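Antibiotic resistance protein (Deinococcus radiodurans, PDB 2VLI) probably confers resistance to tunicamycin as a P-loop-type phosphotransferase, consistent with inactivation of the antibiotic by phosphorylation. Local coordinates at residues 27-32 / 77-82. Residues are numbered along the deposited sequence; the frame is centred on the assembly and turned at random.
Sequences ERLPGS and AGPLIV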
ATOM      1  N   GLU A  27     -26.635 -15.421   5.227  1.00 32.33           N
ATOM      2  CA  GLU A  27     -27.757 -15.987   6.012  1.00 34.39           C
ATOM      3  C   GLU A  27     -29.013 -15.130   5.942  1.00 34.47           C
ATOM      4  O   GLU A  27     -30.105 -15.632   6.177  1.00 34.54           O
ATOM      5  CB  GLU A  27     -27.402 -16.131   7.474  1.00 34.91           C
ATOM      6  CG  GLU A  27     -26.259 -17.047   7.845  1.00 39.57           C
ATOM      7  CD  GLU A  27     -25.881 -16.901   9.354  1.00 47.27           C
ATOM      8  OE1 GLU A  27     -26.089 -15.797   9.949  1.00 51.56           O
ATOM      9  OE2 GLU A  27     -25.396 -17.897   9.965  1.00 51.58           O
ATOM     10  N   ARG A  28     -28.865 -13.846   5.607  1.00 34.83           N
ATOM     11  CA  ARG A  28     -29.990 -12.904   5.587  1.00 34.91           C
ATOM     12  C   ARG A  28     -30.361 -12.349   4.227  1.00 34.90           C
ATOM     13  O   ARG A  28     -31.219 -11.461   4.122  1.00 35.11           O
ATOM     14  CB  ARG A  28     -29.711 -11.776   6.565  1.00 34.97           C
ATOM     15  CG  ARG A  28     -29.462 -12.315   7.972  1.00 36.57           C
ATOM     16  CD  ARG A  28     -29.249 -11.239   9.008  1.00 37.36           C
ATOM     17  NE  ARG A  28     -30.353 -10.294   9.024  1.00 37.76           N
ATOM     18  CZ  ARG A  28     -30.336  -9.117   9.648  1.00 40.07           C
ATOM     19  NH1 ARG A  28     -29.273  -8.748  10.342  1.00 39.43           N
ATOM     20  NH2 ARG A  28     -31.390  -8.314   9.577  1.00 40.08           N
ATOM     21  N   LEU A  29     -29.726 -12.870   3.179  1.00 34.38           N
ATOM     22  CA  LEU A  29     -30.117 -12.582   1.810  1.00 34.16           C
ATOM     23  C   LEU A  29     -30.466 -13.877   1.111  1.00 34.76           C
ATOM     24  O   LEU A  29     -29.583 -14.521   0.529  1.00 34.42           O
ATOM     25  CB  LEU A  29     -28.965 -11.917   1.041  1.00 33.44           C
ATOM     26  CG  LEU A  29     -28.717 -10.456   1.363  1.00 32.99           C
ATOM     27  CD1 LEU A  29     -27.345 -10.056   0.818  1.00 31.52           C
ATOM     28  CD2 LEU A  29     -29.843  -9.589   0.789  1.00 29.15           C
ATOM     29  N   PRO A  30     -31.754 -14.268   1.130  1.00 35.37           N
ATOM     30  CA  PRO A  30     -32.103 -15.518   0.444  1.00 35.09           C
ATOM     31  C   PRO A  30     -31.773 -15.482  -1.050  1.00 34.54           C
ATOM     32  O   PRO A  30     -31.953 -14.437  -1.725  1.00 35.86           O
ATOM     33  CB  PRO A  30     -33.630 -15.666   0.714  1.00 35.72           C
ATOM     34  CG  PRO A  30     -33.877 -14.826   1.945  1.00 35.80           C
ATOM     35  CD  PRO A  30     -32.936 -13.631   1.745  1.00 35.76           C
ATOM     36  N   GLY A  31     -31.253 -16.602  -1.549  1.00 33.82           N
ATOM     37  CA  GLY A  31     -30.799 -16.726  -2.949  1.00 32.44           C
ATOM     38  C   GLY A  31     -29.330 -16.342  -3.155  1.00 31.04           C
ATOM     39  O   GLY A  31     -28.791 -16.492  -4.257  1.00 31.73           O
ATOM     40  N   SER A  32     -28.690 -15.829  -2.112  1.00 28.15           N
ATOM     41  CA  SER A  32     -27.334 -15.318  -2.208  1.00 26.64           C
ATOM     42  C   SER A  32     -26.315 -16.455  -2.234  1.00 25.96           C
ATOM     43  O   SER A  32     -26.611 -17.582  -1.897  1.00 25.02           O
ATOM     44  CB  SER A  32     -27.033 -14.332  -1.057  1.00 25.79           C
ATOM     45  OG  SER A  32     -26.943 -14.982   0.199  1.00 23.68           O
ATOM     46  N   ALA A  77     -28.692 -16.513  -8.518  1.00 36.46           N
ATOM     47  CA  ALA A  77     -30.117 -16.221  -8.294  1.00 37.46           C
ATOM     48  C   ALA A  77     -30.172 -14.890  -7.543  1.00 37.44           C
ATOM     49  O   ALA A  77     -30.747 -13.910  -8.012  1.00 38.26           O
ATOM     50  CB  ALA A  77     -30.792 -17.363  -7.458  1.00 37.43           C
ATOM     51  N   GLY A  78     -29.514 -14.874  -6.389  1.00 36.27           N
ATOM     52  CA  GLY A  78     -29.505 -13.716  -5.539  1.00 35.01           C
ATOM     53  C   GLY A  78     -28.182 -12.968  -5.619  1.00 33.28           C
ATOM     54  O   GLY A  78     -27.401 -13.116  -6.568  1.00 33.70           O
ATOM     55  N   PRO A  79     -27.941 -12.127  -4.634  1.00 30.51           N
ATOM     56  CA  PRO A  79     -26.686 -11.406  -4.626  1.00 28.73           C
ATOM     57  C   PRO A  79     -25.454 -12.306  -4.502  1.00 27.02           C
ATOM     58  O   PRO A  79     -25.454 -13.332  -3.832  1.00 26.39           O
ATOM     59  CB  PRO A  79     -26.817 -10.477  -3.418  1.00 29.28           C
ATOM     60  CG  PRO A  79     -28.332 -10.395  -3.149  1.00 30.95           C
ATOM     61  CD  PRO A  79     -28.821 -11.769  -3.511  1.00 30.89           C
ATOM     62  N   LEU A  80     -24.395 -11.893  -5.165  1.00 24.72           N
ATOM     63  CA  LEU A  80     -23.138 -12.577  -5.116  1.00 24.14           C
ATOM     64  C   LEU A  80     -22.264 -11.865  -4.066  1.00 22.73           C
ATOM     65  O   LEU A  80     -22.020 -10.669  -4.194  1.00 21.99           O
ATOM     66  CB  LEU A  80     -22.542 -12.532  -6.512  1.00 24.58           C
ATOM     67  CG  LEU A  80     -21.545 -13.586  -6.973  1.00 27.98           C
ATOM     68  CD1 LEU A  80     -22.016 -15.035  -6.663  1.00 27.29           C
ATOM     69  CD2 LEU A  80     -21.349 -13.412  -8.459  1.00 29.83           C
ATOM     70  N   ILE A  81     -21.847 -12.593  -3.030  1.00 20.88           N
ATOM     71  CA  ILE A  81     -21.038 -12.054  -1.923  1.00 20.34           C
ATOM     72  C   ILE A  81     -19.600 -12.549  -2.021  1.00 19.48           C
ATOM     73  O   ILE A  81     -19.346 -13.738  -2.058  1.00 18.53           O
ATOM     74  CB  ILE A  81     -21.597 -12.444  -0.547  1.00 20.84           C
ATOM     75  CG1 ILE A  81     -23.081 -12.078  -0.436  1.00 21.83           C
ATOM     76  CG2 ILE A  81     -20.746 -11.825   0.546  1.00 20.58           C
ATOM     77  CD1 ILE A  81     -23.908 -12.884   0.632  1.00 23.19           C
ATOM     78  N   VAL A  82     -18.649 -11.634  -2.092  1.00 19.33           N
ATOM     79  CA  VAL A  82     -17.244 -11.988  -2.320  1.00 17.94           C
ATOM     80  C   VAL A  82     -16.334 -11.439  -1.198  1.00 18.65           C
ATOM     81  O   VAL A  82     -15.964 -10.288  -1.254  1.00 17.63           O
ATOM     82  CB  VAL A  82     -16.757 -11.400  -3.688  1.00 19.11           C
ATOM     83  CG1 VAL A  82     -15.345 -11.874  -3.999  1.00 14.77           C
ATOM     84  CG2 VAL A  82     -17.787 -11.673  -4.846  1.00 17.18           C
TER
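Gly31 and Gly78 bring the two backbones together, their CA atoms 4.2 Å apart. Gly78 N gives a weak, bent hydrogen bond to Gly31 O (2.8 Å, 129° at the hydrogen), and Ala77 CB rests near the same oxygen. One residue on, Ser32 CA lies 3.2 Å from Pro79 O in a CA-H...O contact. Gly78, with no side chain, allows the backbone at Gly31 C and Ser32 N to lie this close, while the positive phi of Gly31 suits glycine at the third position of the type II turn Leu29-Ser32.

Within that turn Leu29 O accepts twice, from Ser32 N and, in the carbonyl plane, from Ser32 OG at 2.7 Å. With chi1 at 70°, OG sits between its own backbone N and carbonyl carbon; His26 ND1 is a further hydrogen-bond partner of this hydroxyl.

Van der Waals contacts fill in beside the turn. Leu29 CD1 approaches Pro79 CG at 4.1 Å, the two side chains crossing obliquely, and Pro79 CD packs on Ser32 CB. The extended chi2 of Ile81 (157°) carries CD1 to 3.8 Å from Ser32 CB and against the hydroxyl; Ala22 and Leu25 of helix 20-28 also touch this side chain.

The turn links helix 20-28 to strand 33-34, whose Phe33 pairs through its backbone with Pro79 and Ile81; this strand, outermost within this chain, runs parallel to strand 80-84 in the 2-3-1-4-5 sheet of a P-loop kinase-like fold.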